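Local coordinates for alcohol dehydrogenase (PDB 2EIH), which probably catalyses the NAD(P)-dependent interconversion of alcohols and carbonyl compounds, and binds a zinc ion, at residues A[34-40]-A[337-343]; A[85-89]-A[148-152]; A[21-25]-A[123-127]. All coordinates share one frame; numbering follows the deposited sequence.

Overall arrangement
From the N terminus, 21-25 comes first, in the loop between strands 15-19 and 29-38; contact 3 closes its loop when 123-127 packs against it. Residues 34-40 follow, but contact 1 closes only at the C terminus, with 337-343. Contact 2 joins 85-89 to 148-152 and falls wholly within that long loop. Contact 3 crosses both others, since its segments alternate with theirs. All three reach the mixed sheet of the GroES-like part: contact 1 adds the last strand to it, contact 2 seats helix 148-161 against it, and contact 3 lays a surface loop over strand 124-128. Leu34, Ile87, Val125 and Leu127 pack where they converge.

Contact 1: A[34-40]-A[337-343]; sequences LKAAALN and KVVLQVG
Ala36, Ala37 and Ala38 pair with Gln341, Leu340 and Val339 as antiparallel strands whose short axes approach to 4.5 Å and run at 150° to each other. Ala37 and Leu340 form the hydrogen-bonded pair, with Ala37 N to Leu340 O at 2.8 Å and Leu340 N to Ala37 O at 2.7 Å; the pairs before and after it are non-hydrogen-bonded. A further bond, Leu39 N to Val338 O at 2.9 Å, prolongs the pairing. At the other end Val342 N reaches Lys35 O from above the carbonyl plane, 56° out of it, as the chain turns a corner at Lys35. One water extends the pairing further, donating to Leu39 O and accepting from Val338 N. Among the side chains, Ala36 CB meets Val339 CG1 at 3.7 Å. Leu39 straddles its partners: CD2 leans on Val338 CG1, while CD1 is turned to Leu340, whose side chain it crosses at about a right angle; both methyl contacts are modelled so tightly that their detail is doubtful. Lys35 bends at chi2 (-54°), and its CD and CE are modelled implausibly close to the C-terminal carboxylate, so that detail is doubtful too. Lys35 NZ lies 3.8 Å from Gly343 O, the two charges near each other but short of a salt bridge. An alanine in place of Lys35 would probably leave that carboxylate without its nearby positive charge. Lys337 lays its CG and CE beside Ala38 CB, each 4.1 Å away. The pairing brings the C-terminal strand back onto the GroES-like sheet. There strand 64-72 flanks 29-38 with a classic beta bulge, Lys35 and Ala36 both facing Ser66, and helix 141-146 packs against Ala36 and Val339, its Glu142 OE2 hydrogen-bonded to Gln341 NE2.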
loop_
_atom_site.group_PDB
_atom_site.type_symbol
_atom_site.label_atom_id
_atom_site.label_comp_id
_atom_site.label_asym_id
_atom_site.label_seq_id
_atom_site.Cartn_x
_atom_site.Cartn_y
_atom_site.Cartn_z
ATOM N N LEU A 34 -25.208 -28.497 13.857
ATOM C CA LEU A 34 -25.787 -27.238 13.380
ATOM C C LEU A 34 -27.083 -26.796 14.066
ATOM O O LEU A 34 -27.896 -27.615 14.483
ATOM C CB LEU A 34 -26.017 -27.331 11.870
ATOM C CG LEU A 34 -24.729 -27.445 11.045
ATOM C CD1 LEU A 34 -25.002 -28.055 9.683
ATOM C CD2 LEU A 34 -24.100 -26.073 10.913
ATOM N N LYS A 35 -27.254 -25.485 14.170
ATOM C CA LYS A 35 -28.433 -24.894 14.779
ATOM C C LYS A 35 -29.169 -24.059 13.733
ATOM O O LYS A 35 -30.398 -23.968 13.721
ATOM C CB LYS A 35 -28.032 -24.000 15.965
ATOM C CG LYS A 35 -27.661 -24.735 17.269
ATOM C CD LYS A 35 -28.766 -25.694 17.703
ATOM C CE LYS A 35 -28.597 -26.220 19.134
ATOM N NZ LYS A 35 -29.128 -25.297 20.186
ATOM N N ALA A 36 -28.393 -23.455 12.849
ATOM C CA ALA A 36 -28.946 -22.628 11.806
ATOM C C ALA A 36 -28.044 -22.647 10.583
ATOM O O ALA A 36 -26.818 -22.694 10.699
ATOM C CB ALA A 36 -29.108 -21.195 12.314
ATOM N N ALA A 37 -28.660 -22.644 9.409
ATOM C CA ALA A 37 -27.920 -22.609 8.158
ATOM C C ALA A 37 -28.511 -21.435 7.405
ATOM O O ALA A 37 -29.728 -21.363 7.198
ATOM C CB ALA A 37 -28.121 -23.889 7.379
ATOM N N ALA A 38 -27.650 -20.505 7.020
ATOM C CA ALA A 38 -28.092 -19.331 6.293
ATOM C C ALA A 38 -28.061 -19.645 4.815
ATOM O O ALA A 38 -27.184 -20.365 4.343
ATOM C CB ALA A 38 -27.184 -18.140 6.599
ATOM N N LEU A 39 -29.028 -19.093 4.091
ATOM C CA LEU A 39 -29.157 -19.304 2.654
ATOM C C LEU A 39 -28.413 -18.261 1.831
ATOM O O LEU A 39 -28.515 -17.068 2.093
ATOM C CB LEU A 39 -30.635 -19.271 2.262
ATOM C CG LEU A 39 -31.490 -20.538 2.289
ATOM C CD1 LEU A 39 -31.402 -21.264 3.615
ATOM C CD2 LEU A 39 -32.941 -20.137 1.980
ATOM N N ASN A 40 -27.671 -18.714 0.827
ATOM C CA ASN A 40 -26.936 -17.813 -0.063
ATOM C C ASN A 40 -27.317 -18.052 -1.530
ATOM O O ASN A 40 -27.752 -19.142 -1.896
ATOM C CB ASN A 40 -25.433 -17.985 0.146
ATOM C CG ASN A 40 -24.958 -17.325 1.411
ATOM O OD1 ASN A 40 -24.650 -17.983 2.401
ATOM N ND2 ASN A 40 -24.905 -16.004 1.389
ATOM N N LYS A 337 -31.162 -11.601 5.612
ATOM C CA LYS A 337 -30.837 -13.011 5.422
ATOM C C LYS A 337 -32.010 -13.973 5.657
ATOM O O LYS A 337 -32.870 -13.735 6.505
ATOM C CB LYS A 337 -29.685 -13.375 6.367
ATOM C CG LYS A 337 -28.704 -14.424 5.836
ATOM C CD LYS A 337 -27.741 -13.820 4.816
ATOM C CE LYS A 337 -26.809 -14.870 4.238
ATOM N NZ LYS A 337 -25.850 -14.262 3.280
ATOM N N VAL A 338 -32.039 -15.051 4.881
ATOM C CA VAL A 338 -33.051 -16.091 5.020
ATOM C C VAL A 338 -32.268 -17.193 5.717
ATOM O O VAL A 338 -31.300 -17.720 5.165
ATOM C CB VAL A 338 -33.565 -16.597 3.648
ATOM C CG1 VAL A 338 -34.528 -17.756 3.838
ATOM C CG2 VAL A 338 -34.254 -15.466 2.920
ATOM N N VAL A 339 -32.672 -17.515 6.942
ATOM C CA VAL A 339 -31.997 -18.523 7.733
ATOM C C VAL A 339 -32.845 -19.719 8.082
ATOM O O VAL A 339 -33.963 -19.591 8.584
ATOM C CB VAL A 339 -31.468 -17.944 9.070
ATOM C CG1 VAL A 339 -30.664 -19.012 9.804
ATOM C CG2 VAL A 339 -30.625 -16.715 8.818
ATOM N N LEU A 340 -32.271 -20.883 7.831
ATOM C CA LEU A 340 -32.899 -22.157 8.125
ATOM C C LEU A 340 -32.526 -22.542 9.549
ATOM O O LEU A 340 -31.381 -22.382 9.970
ATOM C CB LEU A 340 -32.365 -23.221 7.165
ATOM C CG LEU A 340 -33.175 -23.641 5.936
ATOM C CD1 LEU A 340 -33.887 -22.451 5.303
ATOM C CD2 LEU A 340 -32.245 -24.330 4.948
ATOM N N GLN A 341 -33.509 -23.044 10.283
ATOM C CA GLN A 341 -33.312 -23.500 11.647
ATOM C C GLN A 341 -33.240 -25.013 11.580
ATOM O O GLN A 341 -34.215 -25.665 11.214
ATOM C CB GLN A 341 -34.484 -23.075 12.525
ATOM C CG GLN A 341 -34.564 -21.585 12.781
ATOM C CD GLN A 341 -35.881 -21.202 13.420
ATOM O OE1 GLN A 341 -36.940 -21.528 12.889
ATOM N NE2 GLN A 341 -35.829 -20.488 14.544
ATOM N N VAL A 342 -32.083 -25.562 11.932
ATOM C CA VAL A 342 -31.866 -27.006 11.886
ATOM C C VAL A 342 -32.306 -27.655 13.182
ATOM O O VAL A 342 -33.253 -28.441 13.209
ATOM C CB VAL A 342 -30.385 -27.326 11.681
ATOM C CG1 VAL A 342 -30.174 -28.825 11.632
ATOM C CG2 VAL A 342 -29.895 -26.666 10.409
ATOM N N GLY A 343 -31.595 -27.329 14.254
ATOM C CA GLY A 343 -31.919 -27.877 15.557
ATOM C C GLY A 343 -31.586 -26.893 16.661
ATOM O O GLY A 343 -31.193 -27.346 17.757
ATOM O OXT GLY A 343 -31.738 -25.671 16.431
HETATM O O HOH W 1 -30.113 -15.075 2.589
#

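Contact 2: A[85-89]-A[148-152]; sequences VVINP and PLTFL
The rings of Pro148 and Pro89 meet and cross at about a right angle, with Pro148 CB 3.8 Å from Pro89 CD. The same Pro148 ring rests on the backbone of the strand: Ile87 O lies 3.3 Å from both Pro148 CB and Pro148 CG, placing the carbonyl oxygen against that side of the ring. Further back along the strand, Val86 CB approaches Pro148 CG at 4.4 Å, a looser apolar touch. Leu149 comes to Pro89 obliquely; its CG is anti to the backbone N (chi1 -160°), which carries CD2 to within 4.1 Å of Pro89 CG. These contacts seat residues 148-152 of helix 148-161 on residues 86-89 of strand 84-91 in the GroES-like part of a zinc-containing medium-chain dehydrogenase, and Leu152 N to Pro148 O, 2.8 Å, is an i to i+4 bond of the helix. Asp64 OD2 accepts from Leu149 N. One turn on from Pro148, Leu152 crosses Asn88 at about a right angle, its CD1 3.9 Å from Asn88 OD1. The amide nitrogen of Asn88 is held by Lys294 O, which helps to fix its rotation. Helix 297-306 touches Val86, Asn88 and Leu152, while the side chain of Asn88 is about 14 Å from the zinc ion bound by Cys93, Cys96, Cys99 and Cys107.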
loop_
_atom_site.group_PDB
_atom_site.type_symbol
_atom_site.label_atom_id
_atom_site.label_comp_id
_atom_site.label_asym_id
_atom_site.label_seq_id
_atom_site.Cartn_x
_atom_site.Cartn_y
_atom_site.Cartn_z
ATOM N N VAL A 85 -20.083 -22.078 17.959
ATOM C CA VAL A 85 -19.268 -21.634 16.830
ATOM C C VAL A 85 -20.046 -21.282 15.554
ATOM O O VAL A 85 -21.213 -21.634 15.384
ATOM C CB VAL A 85 -18.245 -22.736 16.445
ATOM C CG1 VAL A 85 -17.321 -23.033 17.615
ATOM C CG2 VAL A 85 -18.973 -24.022 16.036
ATOM N N VAL A 86 -19.369 -20.571 14.661
ATOM C CA VAL A 86 -19.919 -20.206 13.361
ATOM C C VAL A 86 -18.891 -20.794 12.401
ATOM O O VAL A 86 -17.746 -21.040 12.776
ATOM C CB VAL A 86 -20.005 -18.678 13.154
ATOM C CG1 VAL A 86 -20.873 -18.066 14.227
ATOM C CG2 VAL A 86 -18.619 -18.070 13.193
ATOM N N ILE A 87 -19.308 -21.009 11.163
ATOM C CA ILE A 87 -18.469 -21.598 10.131
ATOM C C ILE A 87 -17.850 -20.537 9.233
ATOM O O ILE A 87 -18.494 -19.552 8.904
ATOM C CB ILE A 87 -19.327 -22.555 9.287
ATOM C CG1 ILE A 87 -19.715 -23.776 10.136
ATOM C CG2 ILE A 87 -18.622 -22.890 7.990
ATOM C CD1 ILE A 87 -20.809 -24.605 9.534
ATOM N N ASN A 88 -16.589 -20.746 8.865
ATOM C CA ASN A 88 -15.827 -19.861 7.964
ATOM C C ASN A 88 -15.942 -20.690 6.679
ATOM O O ASN A 88 -15.204 -21.652 6.499
ATOM C CB ASN A 88 -14.366 -19.802 8.419
ATOM C CG ASN A 88 -13.688 -18.493 8.067
ATOM O OD1 ASN A 88 -13.735 -18.040 6.923
ATOM N ND2 ASN A 88 -13.023 -17.896 9.045
ATOM N N PRO A 89 -16.853 -20.317 5.769
ATOM C CA PRO A 89 -17.103 -21.025 4.508
ATOM C C PRO A 89 -15.969 -21.219 3.505
ATOM O O PRO A 89 -16.137 -21.938 2.515
ATOM C CB PRO A 89 -18.284 -20.264 3.925
ATOM C CG PRO A 89 -18.012 -18.873 4.361
ATOM C CD PRO A 89 -17.513 -19.002 5.776
ATOM N N PRO A 148 -20.902 -14.717 8.446
ATOM C CA PRO A 148 -19.792 -15.137 7.588
ATOM C C PRO A 148 -19.774 -14.754 6.105
ATOM O O PRO A 148 -19.136 -13.765 5.719
ATOM C CB PRO A 148 -19.736 -16.632 7.832
ATOM C CG PRO A 148 -20.169 -16.747 9.246
ATOM C CD PRO A 148 -21.377 -15.857 9.251
ATOM N N LEU A 149 -20.437 -15.548 5.273
ATOM C CA LEU A 149 -20.451 -15.322 3.828
ATOM C C LEU A 149 -20.628 -13.852 3.404
ATOM O O LEU A 149 -19.760 -13.303 2.714
ATOM C CB LEU A 149 -21.537 -16.204 3.181
ATOM C CG LEU A 149 -21.582 -16.599 1.684
ATOM C CD1 LEU A 149 -21.479 -15.358 0.811
ATOM C CD2 LEU A 149 -20.481 -17.585 1.351
ATOM N N THR A 150 -21.723 -13.196 3.790
ATOM C CA THR A 150 -21.894 -11.808 3.359
ATOM C C THR A 150 -20.930 -10.829 3.998
ATOM O O THR A 150 -20.420 -9.945 3.320
ATOM C CB THR A 150 -23.342 -11.277 3.573
ATOM O OG1 THR A 150 -23.794 -11.596 4.895
ATOM C CG2 THR A 150 -24.290 -11.853 2.538
ATOM N N PHE A 151 -20.673 -10.959 5.294
ATOM C CA PHE A 151 -19.734 -10.021 5.889
ATOM C C PHE A 151 -18.330 -10.119 5.297
ATOM O O PHE A 151 -17.671 -9.102 5.105
ATOM C CB PHE A 151 -19.719 -10.137 7.414
ATOM C CG PHE A 151 -20.818 -9.359 8.056
ATOM C CD1 PHE A 151 -22.090 -9.896 8.152
ATOM C CD2 PHE A 151 -20.620 -8.031 8.421
ATOM C CE1 PHE A 151 -23.162 -9.119 8.586
ATOM C CE2 PHE A 151 -21.679 -7.241 8.856
ATOM C CZ PHE A 151 -22.959 -7.798 8.934
ATOM N N LEU A 152 -17.880 -11.322 4.967
ATOM C CA LEU A 152 -16.556 -11.464 4.378
ATOM C C LEU A 152 -16.486 -10.851 2.991
ATOM O O LEU A 152 -15.495 -10.226 2.636
ATOM C CB LEU A 152 -16.163 -12.938 4.301
ATOM C CG LEU A 152 -15.808 -13.556 5.649
ATOM C CD1 LEU A 152 -15.931 -15.068 5.573
ATOM C CD2 LEU A 152 -14.392 -13.146 6.032
#

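Contact 3: A[21-25]-A[123-127]; sequences PVPEP and EYVVL
Tyr124 starts strand 124-128 with its side chain leaving the backbone toward loop 21-25, and Val22 meets its ring. CG2 of Val22 approaches obliquely, 4.2 Å from Tyr124 CD1, an apolar touch in a solvent-facing part of the protein. Arg33 and Met1 also touch the Tyr124 side chain. The next residue, Val125, reverses direction as expected in a strand: its side chain leaves the loop and packs inward on Ile87, so that its backbone is what meets Pro23, whose CG lies 4.5 Å from Val125 CA. Val126 turns back outward and carries most of the contact. Its two methyls divide the work. CG2 sits against the Pro23 ring, 3.6 Å from Pro23 CB and 3.7 Å from Pro23 CG, and also comes within 4.3 Å of Pro25 CD; CG1, placed anti to the backbone N (chi1 163°), reaches Pro25 CA at 3.8 Å. The Pro23 and Val126 side chains run past each other in opposite directions, so they meet alongside. Val126 thus fits between two prolines of an irregular segment, and Glu24, between those prolines, points away from the strand. Glu24 OE2 forms a salt bridge with Arg31 NH1 of strand 29-38, and Pro23 O accepts a hydrogen bond from the same nitrogen. Strand 29-38 is the backbone-bonded neighbour of 124-128. The chemistry therefore implies a division of labour: valine methyls and proline rings meet without directional bonds between the two segments, while the loop's polar ties to Arg31 on the adjoining strand probably help to hold it.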
loop_
_atom_site.group_PDB
_atom_site.type_symbol
_atom_site.label_atom_id
_atom_site.label_comp_id
_atom_site.label_asym_id
_atom_site.label_seq_id
_atom_site.Cartn_x
_atom_site.Cartn_y
_atom_site.Cartn_z
ATOM N N PRO A 21 -26.025 -40.660 6.656
ATOM C CA PRO A 21 -25.170 -41.069 7.771
ATOM C C PRO A 21 -24.385 -39.886 8.329
ATOM O O PRO A 21 -24.070 -38.945 7.602
ATOM C CB PRO A 21 -24.273 -42.137 7.144
ATOM C CG PRO A 21 -24.190 -41.716 5.710
ATOM C CD PRO A 21 -25.607 -41.303 5.400
ATOM N N VAL A 22 -24.090 -39.938 9.624
ATOM C CA VAL A 22 -23.347 -38.871 10.288
ATOM C C VAL A 22 -21.868 -38.904 9.937
ATOM O O VAL A 22 -21.179 -39.890 10.202
ATOM C CB VAL A 22 -23.465 -38.969 11.817
ATOM C CG1 VAL A 22 -22.410 -38.092 12.483
ATOM C CG2 VAL A 22 -24.853 -38.545 12.254
ATOM N N PRO A 23 -21.356 -37.812 9.345
ATOM C CA PRO A 23 -19.940 -37.739 8.968
ATOM C C PRO A 23 -19.004 -37.859 10.168
ATOM O O PRO A 23 -19.356 -37.491 11.289
ATOM C CB PRO A 23 -19.837 -36.384 8.270
ATOM C CG PRO A 23 -20.921 -35.577 8.937
ATOM C CD PRO A 23 -22.054 -36.557 9.012
ATOM N N GLU A 24 -17.811 -38.384 9.925
ATOM C CA GLU A 24 -16.844 -38.556 10.993
ATOM C C GLU A 24 -15.637 -37.636 10.804
ATOM O O GLU A 24 -15.024 -37.591 9.731
ATOM C CB GLU A 24 -16.402 -40.021 11.054
ATOM C CG GLU A 24 -16.297 -40.576 12.467
ATOM C CD GLU A 24 -17.596 -40.432 13.246
ATOM O OE1 GLU A 24 -18.654 -40.836 12.725
ATOM O OE2 GLU A 24 -17.559 -39.936 14.388
ATOM N N PRO A 25 -15.284 -36.883 11.853
ATOM C CA PRO A 25 -14.150 -35.962 11.793
ATOM C C PRO A 25 -12.779 -36.621 11.685
ATOM O O PRO A 25 -12.440 -37.515 12.461
ATOM C CB PRO A 25 -14.312 -35.148 13.070
ATOM C CG PRO A 25 -14.869 -36.147 14.019
ATOM C CD PRO A 25 -15.927 -36.834 13.179
ATOM N N GLU A 123 -28.113 -31.643 10.096
ATOM C CA GLU A 123 -27.942 -31.544 11.533
ATOM C C GLU A 123 -26.474 -31.616 11.937
ATOM O O GLU A 123 -26.130 -31.291 13.059
ATOM C CB GLU A 123 -28.726 -32.664 12.244
ATOM C CG GLU A 123 -30.242 -32.616 12.061
ATOM C CD GLU A 123 -30.943 -33.818 12.667
ATOM O OE1 GLU A 123 -30.547 -34.965 12.356
ATOM O OE2 GLU A 123 -31.904 -33.628 13.449
ATOM N N TYR A 124 -25.615 -32.064 11.030
ATOM C CA TYR A 124 -24.193 -32.168 11.326
ATOM C C TYR A 124 -23.342 -31.902 10.101
ATOM O O TYR A 124 -23.758 -32.147 8.973
ATOM C CB TYR A 124 -23.836 -33.562 11.859
ATOM C CG TYR A 124 -24.575 -33.955 13.102
ATOM C CD1 TYR A 124 -25.846 -34.537 13.033
ATOM C CD2 TYR A 124 -24.012 -33.734 14.362
ATOM C CE1 TYR A 124 -26.535 -34.879 14.195
ATOM C CE2 TYR A 124 -24.701 -34.072 15.520
ATOM C CZ TYR A 124 -25.958 -34.647 15.427
ATOM O OH TYR A 124 -26.635 -34.988 16.577
ATOM N N VAL A 125 -22.141 -31.400 10.327
ATOM C CA VAL A 125 -21.253 -31.135 9.225
ATOM C C VAL A 125 -19.845 -31.249 9.783
ATOM O O VAL A 125 -19.589 -30.914 10.937
ATOM C CB VAL A 125 -21.533 -29.722 8.610
ATOM C CG1 VAL A 125 -21.111 -28.631 9.579
ATOM C CG2 VAL A 125 -20.818 -29.582 7.267
ATOM N N VAL A 126 -18.940 -31.755 8.963
ATOM C CA VAL A 126 -17.569 -31.929 9.382
ATOM C C VAL A 126 -16.674 -31.066 8.534
ATOM O O VAL A 126 -16.715 -31.150 7.307
ATOM C CB VAL A 126 -17.123 -33.387 9.208
ATOM C CG1 VAL A 126 -15.608 -33.476 9.255
ATOM C CG2 VAL A 126 -17.741 -34.251 10.282
ATOM N N LEU A 127 -15.873 -30.225 9.181
ATOM C CA LEU A 127 -14.939 -29.374 8.444
ATOM C C LEU A 127 -13.624 -29.221 9.205
ATOM O O LEU A 127 -13.527 -29.605 10.372
ATOM C CB LEU A 127 -15.556 -27.999 8.139
ATOM C CG LEU A 127 -16.256 -27.128 9.171
ATOM C CD1 LEU A 127 -16.270 -25.696 8.684
ATOM C CD2 LEU A 127 -17.668 -27.627 9.401
#